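Local coordinates for protein pyridoxal kinase (PDB 4S1I) that probably phosphorylates pyridoxal at the expense of ATP, as a magnesium-dependent kinase of the ribokinase clan that supplies the cell with pyridoxal 5'-phosphate, at residues 202-207 with 272-277. Sequence-based numbering, arbitrary orientation.
Sequences FTIKIP and ESFTIT
Thr203 and Thr277 face each other as an antiparallel hydrogen-bonded pair, and from this one bridge the two segments part with water filling in the ladder. Thr203 N donates to Thr277 O at 2.9 Å, and Thr277 N returns a bond to Thr203 O at 3.0 Å. The Thr277 carbonyl also receives a CA-H...O contact from Phe202. Two residues further along each segment, Lys205 and Thr275 lie too far apart for direct bonds, and two waters replace them: one links Lys205 N to Thr275 O, the other Thr275 N to Lys205 O.

Apolar side chains pack along the face turned to helix 234-250. With CG1 beside the backbone N (chi1 -62°), Ile204 turns CG2 anti to that N and onto Phe274 CB at 3.5 Å, the two side chains crossing at about a right angle. The Phe274 ring reaches on past the carbonyl of Lys205, and its CE1 meets Pro207 CD at 3.7 Å. At the other end, Ile276 CG2 sits obliquely against the Phe202 ring and lies 3.9 Å from Phe202 CB.

Asn239 holds the Phe274 carbonyl from the helix, while Ile206 touches Gln246, an ADP-binding residue. This is a single antiparallel bridge continued by two water-mediated links, in which loop 272-276 leads into strand 277-278, the edge of the four-stranded antiparallel sheet of this ribokinase-like fold.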
loop_
_atom_site.group_PDB
_atom_site.type_symbol
_atom_site.label_atom_id
_atom_site.label_comp_id
_atom_site.label_asym_id
_atom_site.label_seq_id
_atom_site.Cartn_x
_atom_site.Cartn_y
_atom_site.Cartn_z
ATOM N N PHE B 202 33.945 4.296 2.177
ATOM C CA PHE B 202 33.759 4.779 3.511
ATOM C C PHE B 202 33.096 3.792 4.413
ATOM O O PHE B 202 32.363 2.885 3.970
ATOM C CB PHE B 202 33.039 6.099 3.487
ATOM C CG PHE B 202 31.591 6.048 3.019
ATOM C CD1 PHE B 202 30.571 5.850 3.904
ATOM C CD2 PHE B 202 31.242 6.371 1.687
ATOM C CE1 PHE B 202 29.247 5.806 3.451
ATOM C CE2 PHE B 202 29.905 6.363 1.281
ATOM C CZ PHE B 202 28.933 6.071 2.195
ATOM N N THR B 203 33.302 4.030 5.707
ATOM C CA THR B 203 32.510 3.393 6.771
ATOM C C THR B 203 31.784 4.331 7.690
ATOM O O THR B 203 32.103 5.506 7.750
ATOM C CB THR B 203 33.384 2.479 7.665
ATOM O OG1 THR B 203 34.470 3.233 8.245
ATOM C CG2 THR B 203 33.887 1.364 6.837
ATOM N N ILE B 204 30.719 3.796 8.346
ATOM C CA ILE B 204 29.999 4.569 9.374
ATOM C C ILE B 204 29.866 3.665 10.583
ATOM O O ILE B 204 29.389 2.519 10.476
ATOM C CB ILE B 204 28.596 5.034 8.958
ATOM C CG1 ILE B 204 28.682 5.986 7.723
ATOM C CG2 ILE B 204 27.923 5.804 10.094
ATOM C CD1 ILE B 204 27.369 6.475 7.224
ATOM N N LYS B 205 30.217 4.177 11.755
ATOM C CA LYS B 205 30.092 3.375 12.997
ATOM C C LYS B 205 28.810 3.770 13.687
ATOM O O LYS B 205 28.611 4.919 13.956
ATOM C CB LYS B 205 31.209 3.672 13.998
ATOM C CG LYS B 205 32.666 3.419 13.668
ATOM C CD LYS B 205 33.514 4.142 14.720
ATOM C CE LYS B 205 33.438 3.499 16.107
ATOM N NZ LYS B 205 34.188 4.285 17.139
ATOM N N ILE B 206 28.001 2.797 14.034
ATOM C CA ILE B 206 26.649 3.012 14.540
ATOM C C ILE B 206 26.624 2.322 15.904
ATOM O O ILE B 206 27.003 1.188 15.985
ATOM C CB ILE B 206 25.642 2.310 13.604
ATOM C CG1 ILE B 206 25.923 2.706 12.097
ATOM C CG2 ILE B 206 24.202 2.531 14.089
ATOM C CD1 ILE B 206 25.727 1.623 11.012
ATOM N N PRO B 207 26.232 3.020 17.003
ATOM C CA PRO B 207 26.085 2.207 18.237
ATOM C C PRO B 207 25.010 1.120 18.156
ATOM O O PRO B 207 23.910 1.358 17.598
ATOM C CB PRO B 207 25.680 3.234 19.324
ATOM C CG PRO B 207 25.670 4.574 18.679
ATOM C CD PRO B 207 25.907 4.437 17.186
ATOM N N GLU B 272 22.011 14.291 9.807
ATOM C CA GLU B 272 23.151 13.419 9.452
ATOM C C GLU B 272 23.997 13.263 10.719
ATOM O O GLU B 272 24.812 14.116 11.052
ATOM C CB GLU B 272 23.915 13.941 8.218
ATOM C CG GLU B 272 23.013 13.940 6.987
ATOM C CD GLU B 272 23.591 14.577 5.726
ATOM O OE1 GLU B 272 24.799 14.656 5.658
ATOM O OE2 GLU B 272 22.799 14.978 4.789
ATOM N N SER B 273 23.669 12.255 11.521
ATOM C CA SER B 273 24.141 12.140 12.919
ATOM C C SER B 273 25.465 11.452 13.083
ATOM O O SER B 273 26.029 11.501 14.193
ATOM C CB SER B 273 23.222 11.258 13.773
ATOM O OG SER B 273 21.910 11.728 13.727
ATOM N N PHE B 274 25.957 10.816 12.055
ATOM C CA PHE B 274 27.125 10.009 12.142
ATOM C C PHE B 274 28.242 10.560 11.322
ATOM O O PHE B 274 28.059 11.546 10.583
ATOM C CB PHE B 274 26.759 8.624 11.753
ATOM C CG PHE B 274 25.769 8.006 12.722
ATOM C CD1 PHE B 274 26.139 7.785 14.065
ATOM C CD2 PHE B 274 24.453 7.754 12.351
ATOM C CE1 PHE B 274 25.233 7.259 14.963
ATOM C CE2 PHE B 274 23.554 7.174 13.246
ATOM C CZ PHE B 274 23.928 6.964 14.551
ATOM N N THR B 275 29.426 9.973 11.524
ATOM C CA THR B 275 30.586 10.405 10.827
ATOM C C THR B 275 30.953 9.515 9.655
ATOM O O THR B 275 31.055 8.290 9.770
ATOM C CB THR B 275 31.766 10.474 11.831
ATOM O OG1 THR B 275 31.439 11.404 12.885
ATOM C CG2 THR B 275 33.068 10.913 11.136
ATOM N N ILE B 276 31.127 10.117 8.492
ATOM C CA ILE B 276 31.596 9.435 7.289
ATOM C C ILE B 276 33.121 9.272 7.431
ATOM O O ILE B 276 33.827 10.274 7.555
ATOM C CB ILE B 276 31.253 10.214 6.023
ATOM C CG1 ILE B 276 29.726 10.283 5.885
ATOM C CG2 ILE B 276 31.859 9.550 4.789
ATOM C CD1 ILE B 276 29.127 11.239 4.849
ATOM N N THR B 277 33.632 8.017 7.475
ATOM C CA THR B 277 35.067 7.749 7.667
ATOM C C THR B 277 35.665 7.148 6.393
ATOM O O THR B 277 35.293 6.047 6.011
ATOM C CB THR B 277 35.282 6.886 8.882
ATOM O OG1 THR B 277 34.966 7.713 10.016
ATOM C CG2 THR B 277 36.777 6.439 9.020
HETATM O O HOH W 1 32.061 6.499 11.575
HETATM O O HOH W 2 29.787 7.670 13.215
#